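PDB 5T2X: uncharacterized protein, which is of unknown function but folds as an all-helical single chain from Legionella pneumophila, belonging to a family whose role is likewise undefined. Local coordinates for residues I22-L25 with I26-N29; L138-W141 with A142-Y146; N188-S191 with L192-E196; Y259-A262 with S263-K267. All blocks are in the same frame, centred on the assembly; numbering follows the deposited sequence.

Contact 1. Residues I22-L25 with I26-N29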
ATOM      1  N   ILE A  22      30.611   6.505  -4.094  1.00 41.97           N
ATOM      2  CA  ILE A  22      29.534   6.546  -5.077  1.00 40.89           C
ATOM      3  C   ILE A  22      29.071   7.981  -5.304  1.00 44.40           C
ATOM      4  O   ILE A  22      28.714   8.363  -6.425  1.00 45.81           O
ATOM      5  CB  ILE A  22      28.373   5.632  -4.643  1.00 37.25           C
ATOM      6  CG1 ILE A  22      28.882   4.209  -4.412  1.00 32.19           C
ATOM      7  CG2 ILE A  22      27.277   5.623  -5.696  1.00 32.30           C
ATOM      8  CD1 ILE A  22      27.781   3.197  -4.196  1.00 40.87           C
ATOM      9  N   GLU A  23      29.079   8.800  -4.248  1.00 46.30           N
ATOM     10  CA  GLU A  23      28.699  10.204  -4.391  1.00 45.62           C
ATOM     11  C   GLU A  23      29.597  10.920  -5.392  1.00 43.80           C
ATOM     12  O   GLU A  23      29.115  11.650  -6.266  1.00 47.42           O
ATOM     13  CB  GLU A  23      28.756  10.910  -3.037  1.00 40.83           C
ATOM     14  CG  GLU A  23      27.571  10.655  -2.129  1.00 38.49           C
ATOM     15  CD  GLU A  23      27.575  11.576  -0.927  1.00 52.86           C
ATOM     16  OE1 GLU A  23      28.421  12.494  -0.890  1.00 60.14           O
ATOM     17  OE2 GLU A  23      26.737  11.386  -0.022  1.00 56.08           O
ATOM     18  N   ASN A  24      30.912  10.726  -5.275  1.00 45.41           N
ATOM     19  CA  ASN A  24      31.841  11.425  -6.157  1.00 38.86           C
ATOM     20  C   ASN A  24      31.725  10.930  -7.593  1.00 45.80           C
ATOM     21  O   ASN A  24      31.842  11.720  -8.537  1.00 52.98           O
ATOM     22  CB  ASN A  24      33.272  11.273  -5.644  1.00 40.67           C
ATOM     23  CG  ASN A  24      33.483  11.949  -4.301  1.00 52.87           C
ATOM     24  OD1 ASN A  24      32.696  12.804  -3.893  1.00 50.31           O
ATOM     25  ND2 ASN A  24      34.551  11.569  -3.607  1.00 47.29           N
ATOM     26  N   LEU A  25      31.489   9.628  -7.780  1.00 46.34           N
ATOM     27  CA  LEU A  25      31.297   9.101  -9.129  1.00 41.33           C
ATOM     28  C   LEU A  25      30.108   9.763  -9.814  1.00 46.39           C
ATOM     29  O   LEU A  25      30.153  10.045 -11.016  1.00 48.03           O
ATOM     30  CB  LEU A  25      31.111   7.584  -9.082  1.00 33.80           C
ATOM     31  CG  LEU A  25      32.338   6.749  -8.711  1.00 40.93           C
ATOM     32  CD1 LEU A  25      31.978   5.273  -8.629  1.00 38.34           C
ATOM     33  CD2 LEU A  25      33.461   6.980  -9.709  1.00 38.71           C
ATOM     34  N   ILE A  26      29.036  10.023  -9.062  1.00 44.39           N
ATOM     35  CA  ILE A  26      27.868  10.682  -9.639  1.00 46.87           C
ATOM     36  C   ILE A  26      28.180  12.139  -9.955  1.00 49.91           C
ATOM     37  O   ILE A  26      27.749  12.671 -10.985  1.00 58.69           O
ATOM     38  CB  ILE A  26      26.662  10.548  -8.694  1.00 41.52           C
ATOM     39  CG1 ILE A  26      26.327   9.071  -8.477  1.00 41.15           C
ATOM     40  CG2 ILE A  26      25.456  11.289  -9.251  1.00 38.21           C
ATOM     41  CD1 ILE A  26      25.220   8.834  -7.484  1.00 44.25           C
ATOM     42  N   LYS A  27      28.941  12.804  -9.084  1.00 48.95           N
ATOM     43  CA  LYS A  27      29.305  14.195  -9.335  1.00 51.31           C
ATOM     44  C   LYS A  27      30.264  14.313 -10.514  1.00 54.89           C
ATOM     45  O   LYS A  27      30.151  15.242 -11.322  1.00 66.15           O
ATOM     46  CB  LYS A  27      29.914  14.811  -8.077  1.00 49.39           C
ATOM     47  CG  LYS A  27      28.957  14.872  -6.896  1.00 47.93           C
ATOM     48  CD  LYS A  27      29.659  15.351  -5.636  1.00 47.83           C
ATOM     49  CE  LYS A  27      28.705  15.387  -4.453  1.00 52.25           C
ATOM     50  NZ  LYS A  27      29.402  15.777  -3.197  1.00 64.82           N
ATOM     51  N   GLU A  28      31.210  13.376 -10.640  1.00 52.90           N
ATOM     52  CA  GLU A  28      32.146  13.368 -11.766  1.00 52.15           C
ATOM     53  C   GLU A  28      31.515  12.871 -13.060  1.00 54.75           C
ATOM     54  O   GLU A  28      32.244  12.684 -14.047  1.00 63.21           O
ATOM     55  CB  GLU A  28      33.374  12.513 -11.436  1.00 55.44           C
ATOM     56  CG  GLU A  28      34.154  12.942 -10.198  1.00 74.75           C
ATOM     57  CD  GLU A  28      35.123  14.081 -10.459  1.00 91.26           C
ATOM     58  OE1 GLU A  28      34.747  15.051 -11.150  1.00 94.52           O
ATOM     59  OE2 GLU A  28      36.269  14.000  -9.968  1.00 96.26           O
ATOM     60  N   ASN A  29      30.200  12.650 -13.045  1.00 51.64           N
ATOM     61  CA  ASN A  29      29.422  12.196 -14.196  1.00 56.75           C
ATOM     62  C   ASN A  29      29.836  10.807 -14.678  1.00 55.34           C
ATOM     63  O   ASN A  29      29.592  10.450 -15.835  1.00 55.39           O
ATOM     64  CB  ASN A  29      29.495  13.202 -15.350  1.00 63.16           C
ATOM     65  CG  ASN A  29      29.034  14.587 -14.942  1.00 71.46           C
ATOM     66  OD1 ASN A  29      29.770  15.563 -15.084  1.00 82.97           O
ATOM     67  ND2 ASN A  29      27.814  14.679 -14.425  1.00 65.76           N
TER
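Lys27 lies alongside Glu23 at the C-terminal end of helix 15-27, where the chain leaves the helix through a Schellman motif. The lysine runs fully extended from a CG that is anti to its own carbonyl carbon (chi1 -63°), a torsion that lays the chain back along the preceding turn. Its CB is equally near the carbonyl oxygens of Glu23 and Asn24, 3.7 Å from each; CG comes within 3.3 Å of Glu23 O, and CD and CE pass the same oxygen at growing distance. At the tip, NZ stops 4.1 Å from Glu23 OE1, too far for a salt bridge, though the opposite charges probably still attract; the glutamate's OE2 is hydrogen-bonded to Ser53 OG. A long flexible lysine suits this exposed edge, whereas the branched Ile22 and Ile26 suit the inner side, where CG2 of Ile22 meets CD1 of Ile26 at 4.2 Å and both touch Ile56 of helix 54-60. Leu25 turns to Arg33 and Ala34 of helix 31-40. Glu28 N still makes a helical bond of 2.8 Å to Asn24 O, but Asn29, a residue type that tolerates positive phi well, turns the chain and sends its N to Ile26 O at 3.2 Å.

Contact 2. Residues L138-W141 with A142-Y146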
ATOM      1  N   LEU A 138      -1.101  -1.376   9.446  1.00 30.14           N
ATOM      2  CA  LEU A 138      -1.233  -0.234  10.344  1.00 26.91           C
ATOM      3  C   LEU A 138      -2.691   0.074  10.659  1.00 27.25           C
ATOM      4  O   LEU A 138      -3.001   0.500  11.778  1.00 31.40           O
ATOM      5  CB  LEU A 138      -0.549   0.995   9.746  1.00 27.64           C
ATOM      6  CG  LEU A 138       0.976   1.043   9.854  1.00 29.56           C
ATOM      7  CD1 LEU A 138       1.528   2.230   9.086  1.00 27.39           C
ATOM      8  CD2 LEU A 138       1.403   1.103  11.313  1.00 23.64           C
ATOM      9  N   SER A 139      -3.596  -0.124   9.698  1.00 28.37           N
ATOM     10  CA  SER A 139      -5.013   0.099   9.972  1.00 34.64           C
ATOM     11  C   SER A 139      -5.554  -0.922  10.964  1.00 34.58           C
ATOM     12  O   SER A 139      -6.418  -0.589  11.782  1.00 36.56           O
ATOM     13  CB  SER A 139      -5.823   0.066   8.675  1.00 29.32           C
ATOM     14  OG  SER A 139      -5.795  -1.221   8.084  1.00 45.00           O
ATOM     15  N   THR A 140      -5.061  -2.161  10.909  1.00 29.93           N
ATOM     16  CA  THR A 140      -5.419  -3.140  11.931  1.00 34.97           C
ATOM     17  C   THR A 140      -4.881  -2.725  13.296  1.00 30.63           C
ATOM     18  O   THR A 140      -5.580  -2.846  14.309  1.00 34.40           O
ATOM     19  CB  THR A 140      -4.891  -4.522  11.543  1.00 26.19           C
ATOM     20  OG1 THR A 140      -5.513  -4.948  10.325  1.00 31.94           O
ATOM     21  CG2 THR A 140      -5.186  -5.536  12.641  1.00 30.22           C
ATOM     22  N   TRP A 141      -3.644  -2.224  13.336  1.00 30.16           N
ATOM     23  CA  TRP A 141      -3.057  -1.765  14.591  1.00 24.82           C
ATOM     24  C   TRP A 141      -3.876  -0.637  15.204  1.00 29.99           C
ATOM     25  O   TRP A 141      -4.173  -0.649  16.402  1.00 35.38           O
ATOM     26  CB  TRP A 141      -1.614  -1.321  14.350  1.00 25.55           C
ATOM     27  CG  TRP A 141      -1.034  -0.475  15.441  1.00 28.56           C
ATOM     28  CD1 TRP A 141      -0.616  -0.895  16.671  1.00 24.50           C
ATOM     29  CD2 TRP A 141      -0.784   0.935  15.393  1.00 31.52           C
ATOM     30  NE1 TRP A 141      -0.132   0.168  17.394  1.00 26.76           N
ATOM     31  CE2 TRP A 141      -0.223   1.303  16.632  1.00 33.17           C
ATOM     32  CE3 TRP A 141      -0.984   1.923  14.423  1.00 32.37           C
ATOM     33  CZ2 TRP A 141       0.139   2.616  16.928  1.00 28.37           C
ATOM     34  CZ3 TRP A 141      -0.624   3.227  14.719  1.00 32.42           C
ATOM     35  CH2 TRP A 141      -0.068   3.561  15.960  1.00 29.63           C
ATOM     36  N   ALA A 142      -4.253   0.352  14.390  1.00 28.12           N
ATOM     37  CA  ALA A 142      -5.026   1.470  14.916  1.00 23.06           C
ATOM     38  C   ALA A 142      -6.445   1.052  15.275  1.00 26.60           C
ATOM     39  O   ALA A 142      -7.038   1.617  16.202  1.00 24.78           O
ATOM     40  CB  ALA A 142      -5.043   2.618  13.908  1.00 19.92           C
ATOM     41  N   TYR A 143      -7.003   0.065  14.569  1.00 27.13           N
ATOM     42  CA  TYR A 143      -8.355  -0.384  14.883  1.00 32.17           C
ATOM     43  C   TYR A 143      -8.403  -1.089  16.232  1.00 30.56           C
ATOM     44  O   TYR A 143      -9.341  -0.884  17.011  1.00 38.37           O
ATOM     45  CB  TYR A 143      -8.883  -1.303  13.783  1.00 29.15           C
ATOM     46  CG  TYR A 143     -10.267  -1.837  14.073  1.00 34.80           C
ATOM     47  CD1 TYR A 143     -11.386  -1.026  13.938  1.00 31.87           C
ATOM     48  CD2 TYR A 143     -10.456  -3.149  14.491  1.00 28.72           C
ATOM     49  CE1 TYR A 143     -12.654  -1.504  14.206  1.00 31.30           C
ATOM     50  CE2 TYR A 143     -11.723  -3.638  14.759  1.00 32.66           C
ATOM     51  CZ  TYR A 143     -12.817  -2.811  14.615  1.00 35.39           C
ATOM     52  OH  TYR A 143     -14.081  -3.288  14.879  1.00 42.10           O
ATOM     53  N   GLU A 144      -7.407  -1.928  16.523  1.00 30.65           N
ATOM     54  CA  GLU A 144      -7.365  -2.593  17.820  1.00 35.49           C
ATOM     55  C   GLU A 144      -7.139  -1.590  18.945  1.00 32.51           C
ATOM     56  O   GLU A 144      -7.672  -1.758  20.047  1.00 40.00           O
ATOM     57  CB  GLU A 144      -6.280  -3.670  17.825  1.00 24.18           C
ATOM     58  CG  GLU A 144      -6.540  -4.813  16.851  1.00 34.37           C
ATOM     59  CD  GLU A 144      -7.821  -5.571  17.159  1.00 55.62           C
ATOM     60  OE1 GLU A 144      -8.199  -5.658  18.349  1.00 52.18           O
ATOM     61  OE2 GLU A 144      -8.454  -6.080  16.211  1.00 61.55           O
ATOM     62  N   LYS A 145      -6.349  -0.543  18.686  1.00 27.05           N
ATOM     63  CA  LYS A 145      -6.215   0.542  19.653  1.00 29.25           C
ATOM     64  C   LYS A 145      -7.558   1.223  19.888  1.00 31.96           C
ATOM     65  O   LYS A 145      -7.940   1.498  21.031  1.00 31.82           O
ATOM     66  CB  LYS A 145      -5.183   1.560  19.163  1.00 28.85           C
ATOM     67  CG  LYS A 145      -3.757   1.044  19.101  1.00 32.97           C
ATOM     68  CD  LYS A 145      -3.056   1.202  20.433  1.00 41.69           C
ATOM     69  CE  LYS A 145      -1.621   0.711  20.363  1.00 48.53           C
ATOM     70  NZ  LYS A 145      -0.923   0.856  21.670  1.00 55.15           N
ATOM     71  N   TYR A 146      -8.285   1.505  18.806  1.00 28.73           N
ATOM     72  CA  TYR A 146      -9.604   2.112  18.933  1.00 30.23           C
ATOM     73  C   TYR A 146     -10.577   1.170  19.629  1.00 40.23           C
ATOM     74  O   TYR A 146     -11.383   1.602  20.462  1.00 35.33           O
ATOM     75  CB  TYR A 146     -10.123   2.508  17.549  1.00 28.00           C
ATOM     76  CG  TYR A 146     -11.563   2.966  17.518  1.00 26.98           C
ATOM     77  CD1 TYR A 146     -11.972   4.084  18.231  1.00 26.41           C
ATOM     78  CD2 TYR A 146     -12.508   2.292  16.756  1.00 29.46           C
ATOM     79  CE1 TYR A 146     -13.287   4.510  18.198  1.00 27.98           C
ATOM     80  CE2 TYR A 146     -13.823   2.710  16.716  1.00 28.93           C
ATOM     81  CZ  TYR A 146     -14.206   3.820  17.439  1.00 31.97           C
ATOM     82  OH  TYR A 146     -15.513   4.239  17.401  1.00 27.75           O
TER
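Lys145 lies against the NE1 corner of the Trp141 indole, its CG over one face, one turn further along helix 132-147. The tryptophan has CG anti to its backbone N (chi1 163°), while the lysine bends sharply at its second torsion (chi2 -86°) before running straight to its tip. As a result Lys145 CG stands 4.1 Å above the ring plane, displaced toward the rim, and CE comes within 3.4 Å of Trp141 NE1. The two side chains run at a slant to each other, the methylenes passing over the NE1 corner and out beyond the rim; such an aliphatic chain can lie against an aromatic surface while keeping its amine at the end. Ala142 CB, whose small size suits a place near both the indole and helix 153-167, lies 4.2 Å from CE3 of Trp141, and the indole's edge has Leu138 O in its plane. Along the backbone, regular i to i+4 bonds link the two halves, among them Lys145 N to Trp141 O at 3.2 Å. Tyr143 also has its CG anti to the backbone N but leads its ring away, to a hydrogen bond between OH and Asn182 O. Trp141 meets Phe115, with ring planes inclined at about 50°, and Leu120 of helix 117-128; Leu138 packs on that helix too, Ala142 touches Thr157 of helix 153-167, and Ser139 and Tyr143 face helix 169-185.

Contact 3. Residues N188-S191 with L192-E196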
ATOM      1  N   ASN A 188     -22.286   3.701  17.508  1.00 56.92           N
ATOM      2  CA  ASN A 188     -23.667   3.768  17.962  1.00 64.15           C
ATOM      3  C   ASN A 188     -24.596   4.401  16.935  1.00 54.82           C
ATOM      4  O   ASN A 188     -25.819   4.281  17.073  1.00 63.75           O
ATOM      5  CB  ASN A 188     -23.752   4.537  19.285  1.00 77.76           C
ATOM      6  CG  ASN A 188     -23.135   3.773  20.441  1.00 84.47           C
ATOM      7  OD1 ASN A 188     -23.319   2.561  20.567  1.00 84.42           O
ATOM      8  ND2 ASN A 188     -22.392   4.477  21.287  1.00 85.80           N
ATOM      9  N   ALA A 189     -24.052   5.067  15.920  1.00 53.36           N
ATOM     10  CA  ALA A 189     -24.820   5.564  14.778  1.00 48.04           C
ATOM     11  C   ALA A 189     -24.123   5.104  13.504  1.00 45.76           C
ATOM     12  O   ALA A 189     -23.549   5.910  12.762  1.00 45.83           O
ATOM     13  CB  ALA A 189     -24.959   7.087  14.818  1.00 40.82           C
ATOM     14  N   PRO A 190     -24.170   3.801  13.210  1.00 47.62           N
ATOM     15  CA  PRO A 190     -23.337   3.227  12.150  1.00 44.61           C
ATOM     16  C   PRO A 190     -23.814   3.505  10.732  1.00 43.55           C
ATOM     17  O   PRO A 190     -23.229   2.960   9.793  1.00 54.42           O
ATOM     18  CB  PRO A 190     -23.414   1.723  12.454  1.00 45.74           C
ATOM     19  CG  PRO A 190     -24.776   1.552  13.039  1.00 43.51           C
ATOM     20  CD  PRO A 190     -25.008   2.786  13.870  1.00 43.15           C
ATOM     21  N   SER A 191     -24.847   4.330  10.549  1.00 39.87           N
ATOM     22  CA  SER A 191     -25.394   4.548   9.212  1.00 42.61           C
ATOM     23  C   SER A 191     -24.356   5.168   8.283  1.00 43.31           C
ATOM     24  O   SER A 191     -24.149   4.696   7.160  1.00 44.07           O
ATOM     25  CB  SER A 191     -26.640   5.428   9.295  1.00 42.16           C
ATOM     26  OG  SER A 191     -27.173   5.673   8.006  1.00 55.60           O
ATOM     27  N   LEU A 192     -23.685   6.228   8.743  1.00 39.46           N
ATOM     28  CA  LEU A 192     -22.703   6.906   7.902  1.00 37.87           C
ATOM     29  C   LEU A 192     -21.545   5.983   7.545  1.00 41.06           C
ATOM     30  O   LEU A 192     -21.013   6.045   6.430  1.00 43.94           O
ATOM     31  CB  LEU A 192     -22.187   8.162   8.604  1.00 43.98           C
ATOM     32  CG  LEU A 192     -23.048   9.419   8.483  1.00 47.16           C
ATOM     33  CD1 LEU A 192     -22.438  10.561   9.280  1.00 48.68           C
ATOM     34  CD2 LEU A 192     -23.208   9.810   7.024  1.00 41.87           C
ATOM     35  N   SER A 193     -21.138   5.121   8.478  1.00 37.62           N
ATOM     36  CA  SER A 193     -20.046   4.197   8.197  1.00 35.14           C
ATOM     37  C   SER A 193     -20.437   3.192   7.120  1.00 40.45           C
ATOM     38  O   SER A 193     -19.627   2.863   6.246  1.00 42.42           O
ATOM     39  CB  SER A 193     -19.625   3.481   9.480  1.00 33.45           C
ATOM     40  OG  SER A 193     -19.287   4.415  10.491  1.00 44.43           O
ATOM     41  N   TYR A 194     -21.680   2.701   7.157  1.00 35.97           N
ATOM     42  CA  TYR A 194     -22.127   1.760   6.135  1.00 32.30           C
ATOM     43  C   TYR A 194     -22.292   2.447   4.785  1.00 34.52           C
ATOM     44  O   TYR A 194     -22.025   1.843   3.739  1.00 38.24           O
ATOM     45  CB  TYR A 194     -23.434   1.097   6.561  1.00 32.74           C
ATOM     46  CG  TYR A 194     -23.267  -0.026   7.563  1.00 33.48           C
ATOM     47  CD1 TYR A 194     -22.633  -1.210   7.209  1.00 36.98           C
ATOM     48  CD2 TYR A 194     -23.763   0.089   8.855  1.00 30.18           C
ATOM     49  CE1 TYR A 194     -22.483  -2.240   8.118  1.00 39.33           C
ATOM     50  CE2 TYR A 194     -23.622  -0.938   9.770  1.00 34.19           C
ATOM     51  CZ  TYR A 194     -22.981  -2.099   9.396  1.00 37.91           C
ATOM     52  OH  TYR A 194     -22.836  -3.123  10.304  1.00 46.02           O
ATOM     53  N   GLN A 195     -22.735   3.707   4.786  1.00 38.04           N
ATOM     54  CA  GLN A 195     -22.865   4.440   3.530  1.00 38.98           C
ATOM     55  C   GLN A 195     -21.504   4.691   2.896  1.00 41.08           C
ATOM     56  O   GLN A 195     -21.360   4.616   1.671  1.00 35.78           O
ATOM     57  CB  GLN A 195     -23.603   5.757   3.765  1.00 45.95           C
ATOM     58  CG  GLN A 195     -25.032   5.583   4.252  1.00 46.69           C
ATOM     59  CD  GLN A 195     -25.660   6.888   4.694  1.00 55.44           C
ATOM     60  OE1 GLN A 195     -26.569   6.902   5.523  1.00 59.40           O
ATOM     61  NE2 GLN A 195     -25.176   7.994   4.141  1.00 60.16           N
ATOM     62  N   GLU A 196     -20.493   4.994   3.715  1.00 40.43           N
ATOM     63  CA  GLU A 196     -19.138   5.138   3.193  1.00 36.12           C
ATOM     64  C   GLU A 196     -18.562   3.797   2.758  1.00 36.15           C
ATOM     65  O   GLU A 196     -17.775   3.742   1.807  1.00 37.95           O
ATOM     66  CB  GLU A 196     -18.236   5.794   4.241  1.00 41.97           C
ATOM     67  CG  GLU A 196     -18.450   7.292   4.398  1.00 42.79           C
ATOM     68  CD  GLU A 196     -17.891   8.087   3.233  1.00 48.27           C
ATOM     69  OE1 GLU A 196     -16.848   7.680   2.679  1.00 53.45           O
ATOM     70  OE2 GLU A 196     -18.495   9.117   2.868  1.00 51.04           O
TER
HETATM   71  O   HOH W   1     -21.153   5.753  11.503  1.00 36.91           O
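Ser191 OG donates a hydrogen bond to Gln195 OE1 at 2.8 Å, joining the first turn of helix 191-207 to the residue four positions on. The hydroxyl is directed there because OG stands anti to the serine's backbone N (chi1 179°), and the extended glutamine chain passes over Ser191 O, with CG 3.2 Å from it, before its amide arrives. The donor lies tilted by 28° from the plane of the Gln195 amide. Serine and glutamine are thus bonded twice, since Gln195 N also donates to Ser191 O at 2.9 Å. Pro190 occupies the N-cap position. Proline is common around helix starts, where its ring restricts the backbone and its missing N-H costs nothing; here its carbonyl accepts from Tyr194 N at 3.1 Å, which begins the regular i to i+4 pattern. The same residue pair meets through side chains: Pro190 CB lies 3.8 Å from Tyr194 CE2, an apolar contact beside the hydrogen-bonded carbonyl. Just ahead of the cap, Ala189 O is satisfied by a water that donates to it at 2.7 Å. That water also lies 2.5 Å from Ser193 OG, a short separation whose exact length is doubtful, and so appears to bridge the incoming loop to the first helical turn; a short serine suits the place, its hydroxyl close to the backbone. Ala189 N has its own partner in Ser187 OG. Tyr194 and Pro190 rest on Ala184 of helix 169-185, and the Gln195 side chain touches Leu254 and Ile258 of helix 252-272.

Contact 4. Residues Y259-A262 with S263-K267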
ATOM      1  N   TYR A 259     -24.468   5.535  -5.610  1.00 56.65           N
ATOM      2  CA  TYR A 259     -24.079   4.930  -6.880  1.00 49.99           C
ATOM      3  C   TYR A 259     -23.529   5.974  -7.845  1.00 50.53           C
ATOM      4  O   TYR A 259     -22.586   5.700  -8.596  1.00 56.92           O
ATOM      5  CB  TYR A 259     -25.268   4.200  -7.504  1.00 46.44           C
ATOM      6  CG  TYR A 259     -25.442   2.769  -7.044  1.00 53.47           C
ATOM      7  CD1 TYR A 259     -26.149   2.469  -5.888  1.00 58.69           C
ATOM      8  CD2 TYR A 259     -24.908   1.715  -7.776  1.00 54.73           C
ATOM      9  CE1 TYR A 259     -26.315   1.161  -5.469  1.00 57.95           C
ATOM     10  CE2 TYR A 259     -25.068   0.404  -7.365  1.00 55.43           C
ATOM     11  CZ  TYR A 259     -25.773   0.133  -6.211  1.00 59.63           C
ATOM     12  OH  TYR A 259     -25.936  -1.170  -5.795  1.00 53.91           O
ATOM     13  N   ASP A 260     -24.105   7.178  -7.839  1.00 51.88           N
ATOM     14  CA  ASP A 260     -23.618   8.231  -8.724  1.00 54.81           C
ATOM     15  C   ASP A 260     -22.253   8.742  -8.278  1.00 56.95           C
ATOM     16  O   ASP A 260     -21.390   9.029  -9.116  1.00 58.20           O
ATOM     17  CB  ASP A 260     -24.629   9.377  -8.787  1.00 64.98           C
ATOM     18  CG  ASP A 260     -25.871   9.016  -9.582  1.00 73.86           C
ATOM     19  OD1 ASP A 260     -26.147   7.808  -9.746  1.00 70.98           O
ATOM     20  OD2 ASP A 260     -26.571   9.942 -10.043  1.00 77.43           O
ATOM     21  N   LYS A 261     -22.039   8.863  -6.966  1.00 56.12           N
ATOM     22  CA  LYS A 261     -20.735   9.294  -6.471  1.00 58.09           C
ATOM     23  C   LYS A 261     -19.660   8.260  -6.778  1.00 52.33           C
ATOM     24  O   LYS A 261     -18.529   8.617  -7.125  1.00 54.84           O
ATOM     25  CB  LYS A 261     -20.803   9.570  -4.969  1.00 59.34           C
ATOM     26  CG  LYS A 261     -21.569  10.831  -4.596  1.00 69.51           C
ATOM     27  CD  LYS A 261     -21.705  10.974  -3.087  1.00 74.68           C
ATOM     28  CE  LYS A 261     -20.345  11.032  -2.408  1.00 82.03           C
ATOM     29  NZ  LYS A 261     -20.467  11.150  -0.928  1.00 86.80           N
ATOM     30  N   ALA A 262     -19.995   6.972  -6.660  1.00 47.12           N
ATOM     31  CA  ALA A 262     -19.022   5.927  -6.957  1.00 45.47           C
ATOM     32  C   ALA A 262     -18.666   5.908  -8.439  1.00 49.55           C
ATOM     33  O   ALA A 262     -17.491   5.763  -8.798  1.00 47.22           O
ATOM     34  CB  ALA A 262     -19.563   4.567  -6.517  1.00 42.18           C
ATOM     35  N   SER A 263     -19.665   6.055  -9.313  1.00 48.43           N
ATOM     36  CA  SER A 263     -19.398   6.071 -10.748  1.00 42.87           C
ATOM     37  C   SER A 263     -18.591   7.299 -11.146  1.00 43.83           C
ATOM     38  O   SER A 263     -17.697   7.212 -11.996  1.00 58.18           O
ATOM     39  CB  SER A 263     -20.710   6.018 -11.529  1.00 46.99           C
ATOM     40  OG  SER A 263     -21.420   4.823 -11.259  1.00 56.77           O
ATOM     41  N   GLU A 264     -18.889   8.452 -10.542  1.00 47.48           N
ATOM     42  CA  GLU A 264     -18.177   9.678 -10.884  1.00 56.53           C
ATOM     43  C   GLU A 264     -16.714   9.603 -10.462  1.00 58.77           C
ATOM     44  O   GLU A 264     -15.817   9.974 -11.228  1.00 62.73           O
ATOM     45  CB  GLU A 264     -18.862  10.879 -10.231  1.00 69.19           C
ATOM     46  CG  GLU A 264     -18.319  12.224 -10.683  1.00 83.38           C
ATOM     47  CD  GLU A 264     -18.924  13.380  -9.913  1.00 96.59           C
ATOM     48  OE1 GLU A 264     -18.307  13.825  -8.922  1.00 97.68           O
ATOM     49  OE2 GLU A 264     -20.023  13.837 -10.292  1.00101.08           O
ATOM     50  N   LYS A 265     -16.454   9.123  -9.245  1.00 53.70           N
ATOM     51  CA  LYS A 265     -15.080   9.062  -8.754  1.00 50.45           C
ATOM     52  C   LYS A 265     -14.284   7.971  -9.459  1.00 49.90           C
ATOM     53  O   LYS A 265     -13.082   8.132  -9.696  1.00 53.83           O
ATOM     54  CB  LYS A 265     -15.075   8.848  -7.241  1.00 51.98           C
ATOM     55  CG  LYS A 265     -15.683  10.003  -6.459  1.00 58.04           C
ATOM     56  CD  LYS A 265     -15.717   9.717  -4.967  1.00 68.92           C
ATOM     57  CE  LYS A 265     -16.352  10.871  -4.201  1.00 75.80           C
ATOM     58  NZ  LYS A 265     -16.460  10.584  -2.742  1.00 79.30           N
ATOM     59  N   ALA A 266     -14.934   6.855  -9.801  1.00 50.50           N
ATOM     60  CA  ALA A 266     -14.239   5.800 -10.531  1.00 51.40           C
ATOM     61  C   ALA A 266     -13.945   6.212 -11.967  1.00 62.60           C
ATOM     62  O   ALA A 266     -12.915   5.815 -12.524  1.00 61.59           O
ATOM     63  CB  ALA A 266     -15.059   4.510 -10.505  1.00 48.29           C
ATOM     64  N   LYS A 267     -14.831   7.003 -12.580  1.00 61.47           N
ATOM     65  CA  LYS A 267     -14.587   7.468 -13.941  1.00 64.59           C
ATOM     66  C   LYS A 267     -13.379   8.395 -14.001  1.00 69.79           C
ATOM     67  O   LYS A 267     -12.566   8.304 -14.928  1.00 77.51           O
ATOM     68  CB  LYS A 267     -15.829   8.168 -14.491  1.00 70.84           C
ATOM     69  CG  LYS A 267     -15.635   8.781 -15.869  1.00 76.53           C
ATOM     70  CD  LYS A 267     -16.908   9.437 -16.376  1.00 82.57           C
ATOM     71  CE  LYS A 267     -16.673  10.145 -17.700  1.00 83.46           C
ATOM     72  NZ  LYS A 267     -16.118   9.226 -18.731  1.00 84.19           N
TER
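This is a contact between successive turns within helix 252-272, the last helix of the chain, which packs along helix 191-207. Regular backbone bonds join the turns, and Ser263 adds one of its own. Its OG, anti to the serine's carbonyl carbon (chi1 -62°), folds back to donate to Tyr259 O at 3.0 Å, and Ser263 N reaches that oxygen at the same distance. The two donors come from opposite faces of the carbonyl plane, so one oxygen is gripped twice. Serine is well suited to this because its short side chain can return its hydroxyl to the preceding turn. Ala262, small and buried, lies against Leu202 and Ile203 of helix 191-207, where a small methyl probably lets the helices come close. Lys261 and Lys265 run side by side, toward Glu199 of helix 191-207: Lys265 is extended, Lys261 bends at its third torsion (chi3 59°), and Lys261 CE comes within 3.9 Å of Lys265 NZ. Their amines stand 4.4 Å apart. Glu199 forms a salt bridge with Lys265 NZ and a long, weak ion pair with Lys261 NZ. The carboxylate's negative charge probably draws the two ammonium groups together and favours their remaining protonated.

Overall arrangement
Each contact joins adjoining segments of one continuous stretch, so none closes a long loop, and the four follow in series without nesting or crossing. Contact 1 ends the first helix and packs against helices 31-40 and 54-60, its centre about 56 Å from that of contact 3, across the chain's centre. Contact 2, on helix 132-147, faces helices 117-128, 153-167 and 169-185. Contact 3 opens helix 191-207 on the same side of the centre as contact 2, their centres about 19 Å apart. Contact 4 lies on the final helix; its nearest atoms are about 5 Å from contact 3. Helix 169-185 is a neighbour of contacts 2 and 3, and helix 191-207 carries contact 3 and packs against contact 4.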